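Beta-1,4-mannanase (Caldicellulosiruptor saccharolyticus, PDB 1PMH) hydrolyses beta-1,4-mannans, and its family 27 carbohydrate-binding module binds mannohexaose, probably as a piece of a mannan chain. Local coordinates at residues 42-47 with 174-179; 87-92 with 138-143. One frame throughout, in Å; residues are numbered along the deposited sequence.

Interaction 1. Residues 42-47 with 174-179; sequences PGNKYA and YLDNVR. With CA (calcium ion), chain C.
N44 and D176 reach toward each other tip to tip and meet over a calcium ion, which ties the loop 42-47 to the strand 174-179. In both residues CG is anti to the backbone N (chi1 -172° in N44), which sets it on the side of the other segment, where amide and carboxylate meet with their planes 52° apart. N44 uses both branches of its amide: OD1 binds the calcium ion at 2.4 Å, while ND2 donates to OD2 of D176 over 3.0 Å. That acceptor lies practically in the amide plane, but the N-H arrives from above the carboxylate plane. D176 grips the metal with both oxygens, OD1 at 2.5 Å from the calcium ion, and OD1 also takes the backbone N of N177 at 2.9 Å. The carbonyl O of Y46 adds a 2.3 Å bond to the calcium ion, while the Y46 ring leads away from the strand. A water also binds the metal at 2.3 Å and donates to OD1 of N177, whose ND2 is hydrogen-bonded to OE2 of E88 in the modelled conformer. D10 O and E12 OE2 supply the remaining ligands. Beside the site, CB of A47 sits 3.7 Å from the carbonyl O of L175. Seven oxygens thus surround the ion. N44 OD1 and D176 OD2 lie 3.0 Å apart as fellow ligands, not as a hydrogen bond, a closeness that the shared cation would probably offset. Joining carboxylates to neutral oxygens from separate parts of the chain, the arrangement is consistent with a structural calcium site.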
ATOM      1  N   PRO A  42      15.477   9.356 -10.472  1.00 21.00           N
ATOM      2  CA  PRO A  42      16.722   8.580 -10.600  1.00 20.41           C
ATOM      3  C   PRO A  42      16.629   7.253  -9.854  1.00 22.02           C
ATOM      4  O   PRO A  42      16.310   7.186  -8.671  1.00 25.22           O
ATOM      5  CB  PRO A  42      17.783   9.552 -10.068  1.00 24.76           C
ATOM      6  CG  PRO A  42      17.184  10.871 -10.387  1.00 23.73           C
ATOM      7  CD  PRO A  42      15.726  10.752 -10.079  1.00 21.48           C
ATOM      8  N   GLY A  43      16.877   6.173 -10.587  1.00 24.47           N
ATOM      9  CA  GLY A  43      16.892   4.843 -10.024  1.00 25.59           C
ATOM     10  C   GLY A  43      15.528   4.316  -9.631  1.00 23.43           C
ATOM     11  O   GLY A  43      15.463   3.293  -8.982  1.00 26.90           O
ATOM     12  N   ASN A  44      14.442   4.962 -10.041  1.00 21.70           N
ATOM     13  CA  ASN A  44      13.115   4.542  -9.611  1.00 18.99           C
ATOM     14  C   ASN A  44      12.103   4.982 -10.654  1.00 18.67           C
ATOM     15  O   ASN A  44      11.571   6.078 -10.628  1.00 19.48           O
ATOM     16  CB  ASN A  44      12.776   5.150  -8.277  1.00 19.06           C
ATOM     17  CG  ASN A  44      11.481   4.570  -7.732  1.00 18.30           C
ATOM     18  OD1 ASN A  44      10.769   3.852  -8.445  1.00 18.29           O
ATOM     19  ND2 ASN A  44      11.124   4.927  -6.520  1.00 19.90           N
ATOM     20  N   LYS A  45      11.903   4.098 -11.624  1.00 19.03           N
ATOM     21  CA  LYS A  45      11.121   4.428 -12.815  1.00 20.16           C
ATOM     22  C   LYS A  45       9.608   4.205 -12.685  1.00 18.71           C
ATOM     23  O   LYS A  45       8.817   4.949 -13.281  1.00 19.65           O
ATOM     24  CB  LYS A  45      11.593   3.603 -14.005  1.00 21.76           C
ATOM     25  CG  LYS A  45      10.951   3.915 -15.342  1.00 24.28           C
ATOM     26  CD  LYS A  45      11.811   3.253 -16.394  1.00 29.64           C
ATOM     27  CE  LYS A  45      11.363   3.476 -17.793  1.00 30.77           C
ATOM     28  NZ  LYS A  45      12.502   3.117 -18.724  0.75 33.50           N
ATOM     29  N   TYR A  46       9.222   3.214 -11.878  1.00 17.37           N
ATOM     30  CA  TYR A  46       7.839   2.772 -11.828  1.00 16.98           C
ATOM     31  C   TYR A  46       7.269   2.759 -10.423  1.00 16.29           C
ATOM     32  O   TYR A  46       7.968   2.476  -9.460  1.00 16.83           O
ATOM     33  CB  TYR A  46       7.698   1.342 -12.382  1.00 17.91           C
ATOM     34  CG  TYR A  46       8.123   1.143 -13.836  1.00 19.63           C
ATOM     35  CD1 TYR A  46       7.282   1.487 -14.888  1.00 20.09           C
ATOM     36  CD2 TYR A  46       9.361   0.599 -14.138  1.00 20.22           C
ATOM     37  CE1 TYR A  46       7.679   1.299 -16.232  1.00 23.34           C
ATOM     38  CE2 TYR A  46       9.761   0.380 -15.460  1.00 22.01           C
ATOM     39  CZ  TYR A  46       8.916   0.733 -16.477  1.00 24.31           C
ATOM     40  OH  TYR A  46       9.283   0.527 -17.784  1.00 29.65           O
ATOM     41  N   ALA A  47       5.959   2.945 -10.312  1.00 15.91           N
ATOM     42  CA  ALA A  47       5.216   2.833  -9.070  1.00 16.05           C
ATOM     43  C   ALA A  47       3.856   2.256  -9.377  1.00 15.06           C
ATOM     44  O   ALA A  47       3.397   2.294 -10.509  1.00 17.41           O
ATOM     45  CB  ALA A  47       5.107   4.178  -8.389  1.00 16.98           C
ATOM     46  N   TYR A 174      -0.372   6.310  -4.855  1.00 14.46           N
ATOM     47  CA  TYR A 174       0.677   5.441  -5.363  1.00 14.17           C
ATOM     48  C   TYR A 174       1.311   4.679  -4.217  1.00 13.86           C
ATOM     49  O   TYR A 174       1.490   5.194  -3.114  1.00 15.03           O
ATOM     50  CB  TYR A 174       1.763   6.208  -6.115  1.00 14.99           C
ATOM     51  CG  TYR A 174       1.290   7.093  -7.231  1.00 15.82           C
ATOM     52  CD1 TYR A 174       0.753   8.348  -6.982  1.00 15.90           C
ATOM     53  CD2 TYR A 174       1.422   6.703  -8.575  1.00 15.78           C
ATOM     54  CE1 TYR A 174       0.339   9.190  -8.029  1.00 16.03           C
ATOM     55  CE2 TYR A 174       0.976   7.536  -9.603  1.00 17.07           C
ATOM     56  CZ  TYR A 174       0.441   8.764  -9.342  1.00 16.37           C
ATOM     57  OH  TYR A 174       0.028   9.625 -10.328  1.00 17.79           O
ATOM     58  N   LEU A 175       1.698   3.458  -4.500  1.00 14.28           N
ATOM     59  CA  LEU A 175       2.522   2.653  -3.623  1.00 14.20           C
ATOM     60  C   LEU A 175       3.830   2.346  -4.319  1.00 14.39           C
ATOM     61  O   LEU A 175       3.885   2.111  -5.528  1.00 15.20           O
ATOM     62  CB  LEU A 175       1.875   1.342  -3.245  1.00 16.49           C
ATOM     63  CG  LEU A 175       0.711   1.397  -2.327  1.00 17.40           C
ATOM     64  CD1 LEU A 175       0.128  -0.009  -2.168  1.00 18.47           C
ATOM     65  CD2 LEU A 175       1.102   1.934  -0.956  1.00 21.69           C
ATOM     66  N   ASP A 176       4.904   2.305  -3.548  1.00 14.84           N
ATOM     67  CA  ASP A 176       6.196   1.869  -4.096  1.00 14.74           C
ATOM     68  C   ASP A 176       7.009   1.269  -2.959  1.00 15.39           C
ATOM     69  O   ASP A 176       6.751   1.484  -1.772  1.00 15.69           O
ATOM     70  CB  ASP A 176       6.945   3.027  -4.763  1.00 15.66           C
ATOM     71  CG  ASP A 176       7.929   2.624  -5.848  1.00 15.60           C
ATOM     72  OD1 ASP A 176       8.122   1.421  -6.089  1.00 16.41           O
ATOM     73  OD2 ASP A 176       8.530   3.506  -6.465  1.00 17.73           O
ATOM     74  N   ASN A 177       8.054   0.553  -3.373  1.00 15.93           N
ATOM     75  CA  ASN A 177       9.048   0.051  -2.418  1.00 17.25           C
ATOM     76  C   ASN A 177       8.399  -0.672  -1.248  1.00 15.85           C
ATOM     77  O   ASN A 177       8.719  -0.436  -0.073  1.00 17.27           O
ATOM     78  CB  ASN A 177       9.960   1.177  -1.977  1.00 18.27           C
ATOM     79  CG  ASN A 177      10.785   1.700  -3.131  1.00 19.99           C
ATOM     80  OD1 ASN A 177      11.123   0.957  -4.054  1.00 20.89           O
ATOM     81  ND2 ASN A 177      11.121   2.963  -3.105  1.00 24.21           N
ATOM     82  N   VAL A 178       7.518  -1.600  -1.612  1.00 16.30           N
ATOM     83  CA  VAL A 178       6.931  -2.474  -0.590  1.00 16.19           C
ATOM     84  C   VAL A 178       7.939  -3.585  -0.365  1.00 16.03           C
ATOM     85  O   VAL A 178       8.264  -4.299  -1.287  1.00 18.10           O
ATOM     86  CB  VAL A 178       5.579  -3.006  -1.078  1.00 16.92           C
ATOM     87  CG1 VAL A 178       5.041  -4.026  -0.073  1.00 18.32           C
ATOM     88  CG2 VAL A 178       4.594  -1.838  -1.317  1.00 17.40           C
ATOM     89  N   ARG A 179       8.429  -3.711   0.863  1.00 15.29           N
ATOM     90  CA  ARG A 179       9.493  -4.646   1.169  1.00 15.66           C
ATOM     91  C   ARG A 179       9.133  -5.476   2.388  1.00 15.51           C
ATOM     92  O   ARG A 179       8.656  -4.954   3.408  1.00 17.12           O
ATOM     93  CB  ARG A 179      10.825  -3.927   1.435  1.00 17.49           C
ATOM     94  CG  ARG A 179      11.307  -3.152   0.220  1.00 19.75           C
ATOM     95  CD  ARG A 179      12.727  -2.724   0.346  1.00 23.75           C
ATOM     96  NE  ARG A 179      12.767  -1.619   1.290  1.00 22.68           N
ATOM     97  CZ  ARG A 179      13.915  -1.072   1.685  0.90 25.36           C
ATOM     98  NH1 ARG A 179      15.073  -1.595   1.316  0.90 28.55           N
ATOM     99  NH2 ARG A 179      13.878  -0.038   2.513  0.90 27.63           N
TER
HETATM  100 CA    CA C 300       9.625   1.818  -8.034  1.00 16.50          CA
HETATM  101  O   HOH W   1      11.470   1.527  -6.654  1.00 18.40           O

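Interaction 2. Residues 87-92 with 138-143; sequences FEMFIP and TVIHKA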
ATOM      1  N   PHE A  87       6.836   0.229   3.385  1.00 15.03           N
ATOM      2  CA  PHE A  87       6.224   0.725   2.156  1.00 14.75           C
ATOM      3  C   PHE A  87       6.338   2.233   2.101  1.00 14.85           C
ATOM      4  O   PHE A  87       6.528   2.896   3.136  1.00 15.06           O
ATOM      5  CB  PHE A  87       4.753   0.300   2.085  1.00 15.92           C
ATOM      6  CG  PHE A  87       3.922   0.956   3.145  1.00 16.66           C
ATOM      7  CD1 PHE A  87       3.343   2.206   2.905  1.00 18.31           C
ATOM      8  CD2 PHE A  87       3.836   0.409   4.411  1.00 17.78           C
ATOM      9  CE1 PHE A  87       2.726   2.889   3.910  1.00 20.18           C
ATOM     10  CE2 PHE A  87       3.178   1.117   5.433  1.00 20.92           C
ATOM     11  CZ  PHE A  87       2.619   2.332   5.164  1.00 19.58           C
ATOM     12  N   GLU A  88       6.171   2.768   0.884  1.00 15.03           N
ATOM     13  CA  GLU A  88       6.020   4.194   0.654  1.00 15.10           C
ATOM     14  C   GLU A  88       4.702   4.400  -0.080  1.00 14.97           C
ATOM     15  O   GLU A  88       4.398   3.709  -1.043  1.00 15.75           O
ATOM     16  CB  GLU A  88       7.185   4.741  -0.200  1.00 17.06           C
ATOM     17  CG  GLU A  88       8.552   4.603   0.456  0.60 19.86           C
ATOM     18  CD  GLU A  88       9.704   5.144  -0.376  0.60 21.71           C
ATOM     19  OE1 GLU A  88       9.714   6.359  -0.582  0.60 21.90           O
ATOM     20  OE2 GLU A  88      10.624   4.367  -0.734  0.60 24.52           O
HETATM   21  N   MSE A  89       3.990   5.426   0.354  1.00 15.14           N
HETATM   22  CA  MSE A  89       2.694   5.799  -0.202  1.00 14.46           C
HETATM   23  C   MSE A  89       2.726   7.263  -0.556  1.00 14.06           C
HETATM   24  O   MSE A  89       3.230   8.070   0.223  1.00 15.44           O
HETATM   25  CB  MSE A  89       1.658   5.491   0.859  1.00 16.47           C
HETATM   26  CG  MSE A  89       0.278   5.789   0.480  1.00 17.51           C
HETATM   27 SE   MSE A  89      -0.937   5.518   1.992  0.60 20.15          SE
HETATM   28  CE  MSE A  89      -0.567   3.922   2.384  1.00 16.24           C
ATOM     29  N   PHE A  90       2.166   7.623  -1.715  1.00 13.77           N
ATOM     30  CA  PHE A  90       2.245   8.970  -2.262  1.00 14.36           C
ATOM     31  C   PHE A  90       0.842   9.421  -2.656  1.00 14.62           C
ATOM     32  O   PHE A  90       0.181   8.722  -3.417  1.00 15.37           O
ATOM     33  CB  PHE A  90       3.141   9.046  -3.520  1.00 14.91           C
ATOM     34  CG  PHE A  90       4.521   8.458  -3.331  1.00 15.17           C
ATOM     35  CD1 PHE A  90       4.727   7.109  -3.317  1.00 15.94           C
ATOM     36  CD2 PHE A  90       5.607   9.291  -3.201  1.00 17.25           C
ATOM     37  CE1 PHE A  90       5.968   6.569  -3.096  1.00 17.08           C
ATOM     38  CE2 PHE A  90       6.870   8.755  -2.981  1.00 18.46           C
ATOM     39  CZ  PHE A  90       7.023   7.397  -2.916  1.00 18.23           C
ATOM     40  N   ILE A  91       0.452  10.618  -2.243  1.00 14.56           N
ATOM     41  CA  ILE A  91      -0.841  11.169  -2.649  1.00 14.69           C
ATOM     42  C   ILE A  91      -0.571  12.592  -3.130  1.00 14.78           C
ATOM     43  O   ILE A  91       0.016  13.380  -2.403  1.00 15.81           O
ATOM     44  CB  ILE A  91      -1.881  11.199  -1.507  1.00 15.41           C
ATOM     45  CG1 ILE A  91      -1.901   9.890  -0.705  1.00 15.97           C
ATOM     46  CG2 ILE A  91      -3.232  11.503  -2.107  1.00 15.52           C
ATOM     47  CD1 ILE A  91      -1.040   9.856   0.550  1.00 17.21           C
ATOM     48  N   PRO A  92      -1.012  12.957  -4.345  1.00 15.34           N
ATOM     49  CA  PRO A  92      -0.835  14.345  -4.839  1.00 16.72           C
ATOM     50  C   PRO A  92      -1.312  15.335  -3.769  1.00 16.97           C
ATOM     51  O   PRO A  92      -2.472  15.334  -3.370  1.00 17.32           O
ATOM     52  CB  PRO A  92      -1.710  14.375  -6.078  1.00 20.31           C
ATOM     53  CG  PRO A  92      -1.762  13.021  -6.540  1.00 19.54           C
ATOM     54  CD  PRO A  92      -1.686  12.130  -5.368  1.00 15.38           C
ATOM     55  N   THR A 138       2.063  14.246  -0.684  1.00 15.41           N
ATOM     56  CA  THR A 138       2.103  13.716   0.681  1.00 16.12           C
ATOM     57  C   THR A 138       2.717  12.341   0.617  1.00 15.45           C
ATOM     58  O   THR A 138       2.243  11.510  -0.161  1.00 15.86           O
ATOM     59  CB  THR A 138       0.651  13.592   1.177  1.00 16.06           C
ATOM     60  OG1 THR A 138      -0.001  14.857   1.128  1.00 17.68           O
ATOM     61  CG2 THR A 138       0.573  12.978   2.548  1.00 17.03           C
ATOM     62  N   VAL A 139       3.778  12.111   1.396  1.00 15.84           N
ATOM     63  CA  VAL A 139       4.472  10.841   1.387  1.00 16.51           C
ATOM     64  C   VAL A 139       4.478  10.242   2.773  1.00 16.90           C
ATOM     65  O   VAL A 139       4.889  10.860   3.761  1.00 19.22           O
ATOM     66  CB  VAL A 139       5.897  11.049   0.905  0.60 16.67           C
ATOM     67  CG1 VAL A 139       6.669   9.722   0.912  0.60 18.35           C
ATOM     68  CG2 VAL A 139       5.903  11.692  -0.496  0.60 15.97           C
ATOM     69  N   ILE A 140       4.006   9.006   2.847  1.00 16.10           N
ATOM     70  CA  ILE A 140       3.956   8.185   4.061  1.00 17.26           C
ATOM     71  C   ILE A 140       4.916   7.046   3.841  1.00 16.95           C
ATOM     72  O   ILE A 140       4.796   6.290   2.896  1.00 19.44           O
ATOM     73  CB  ILE A 140       2.544   7.692   4.327  1.00 17.99           C
ATOM     74  CG1 ILE A 140       1.673   8.911   4.622  1.00 23.97           C
ATOM     75  CG2 ILE A 140       2.510   6.702   5.501  1.00 21.55           C
ATOM     76  CD1 ILE A 140       0.236   8.642   4.710  1.00 27.28           C
ATOM     77  N   HIS A 141       5.881   6.948   4.733  1.00 17.48           N
ATOM     78  CA  HIS A 141       6.910   5.920   4.661  1.00 17.43           C
ATOM     79  C   HIS A 141       6.986   5.287   6.033  1.00 16.88           C
ATOM     80  O   HIS A 141       7.421   5.929   6.998  1.00 19.67           O
ATOM     81  CB  HIS A 141       8.248   6.552   4.284  1.00 18.21           C
ATOM     82  CG  HIS A 141       9.362   5.582   4.093  1.00 19.18           C
ATOM     83  ND1 HIS A 141      10.654   5.987   3.837  1.00 25.41           N
ATOM     84  CD2 HIS A 141       9.378   4.233   4.033  1.00 17.78           C
ATOM     85  CE1 HIS A 141      11.368   4.922   3.514  1.00 28.76           C
ATOM     86  NE2 HIS A 141      10.680   3.843   3.825  1.00 19.71           N
ATOM     87  N   LYS A 142       6.570   4.021   6.149  1.00 16.71           N
ATOM     88  CA  LYS A 142       6.481   3.350   7.453  1.00 17.36           C
ATOM     89  C   LYS A 142       6.962   1.929   7.299  1.00 15.78           C
ATOM     90  O   LYS A 142       6.930   1.382   6.210  1.00 17.34           O
ATOM     91  CB  LYS A 142       5.027   3.258   7.968  1.00 22.51           C
ATOM     92  CG  LYS A 142       4.314   4.555   8.200  1.00 25.48           C
ATOM     93  CD  LYS A 142       4.746   5.207   9.469  1.00 30.60           C
ATOM     94  CE  LYS A 142       3.835   6.353   9.883  1.00 35.32           C
ATOM     95  NZ  LYS A 142       4.587   7.344  10.727  0.90 36.99           N
ATOM     96  N   ALA A 143       7.327   1.357   8.439  1.00 16.92           N
ATOM     97  CA  ALA A 143       7.530  -0.072   8.590  1.00 17.72           C
ATOM     98  C   ALA A 143       6.742  -0.553   9.779  1.00 17.27           C
ATOM     99  O   ALA A 143       6.820   0.051  10.831  1.00 20.16           O
ATOM    100  CB  ALA A 143       9.004  -0.410   8.752  1.00 20.02           C
TER
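Two neighbouring antiparallel strands of the jellyroll beta-sandwich meet here, 87-92 running against 138-143 with their axes 4.7 Å apart at the closest point. F87 with K142, M89 with I140 and I91 with T138 are the hydrogen-bonded pairs, and each exchanges two backbone N-H...O bonds; the shortest include M89 N to I140 O at 2.8 Å. Between them E88 with H141 and F90 with V139 form the non-hydrogen-bonded pairs, where CA-H groups approach carbonyl oxygens, as V139 CA does M89 O at 3.3 Å.

The face carrying F87, M89 (a selenomethionine), I91, T138, I140 and K142 turns toward the second sheet: V107 packs on F87, and Y105 touches M89, I140 and K142. On this face the F87 ring lies side by side with both I140 and K142, all pointing the same way. Its CG is wedged between the backbone N and the carbonyl carbon (chi1 66°), the crowded position, and the ring lies over toward the neighbouring strand. There CE1 of F87 meets CG2 of I140 at 4.1 Å and CE2 of F87 meets CB of K142 at 3.8 Å. At the far end, CD1 of I91 lies 4.0 Å from CG2 of T138, whose OG1 bonds to the carbonyl O of A124.

The opposite face carries E88, F90, V139 and H141. CD2 of the F90 ring touches CG2 of V139 at 3.6 Å in the modelled conformer of V139. H141, held through NE2 by E86, offers its ring to E88 in a CH-pi contact: in the modelled conformer of E88, its CG stands 3.8 Å from the centroid of the H141 ring, 14° off the normal.

Both contacts belong to the same antiparallel sheet of the sandwich, their centres 11 Å apart, because strand 172-181 of interaction 1 is the immediate neighbour of strand 84-92 of interaction 2. The order across the sheet is 135-145, 84-92, 172-181, then 47-53, which the loop 42-47 leads into. Along the chain, 42-47 comes first and 174-179 last, with both strands of interaction 2 between them. Y174 N lies 2.9 Å from F90 O, a probable backbone hydrogen bond, and CD2 of L175 packs against the carbonyl O of E88. The calcium site therefore lies beside strand 172-181 of this sheet and joins early and late parts of the module, away from the bound mannohexaose.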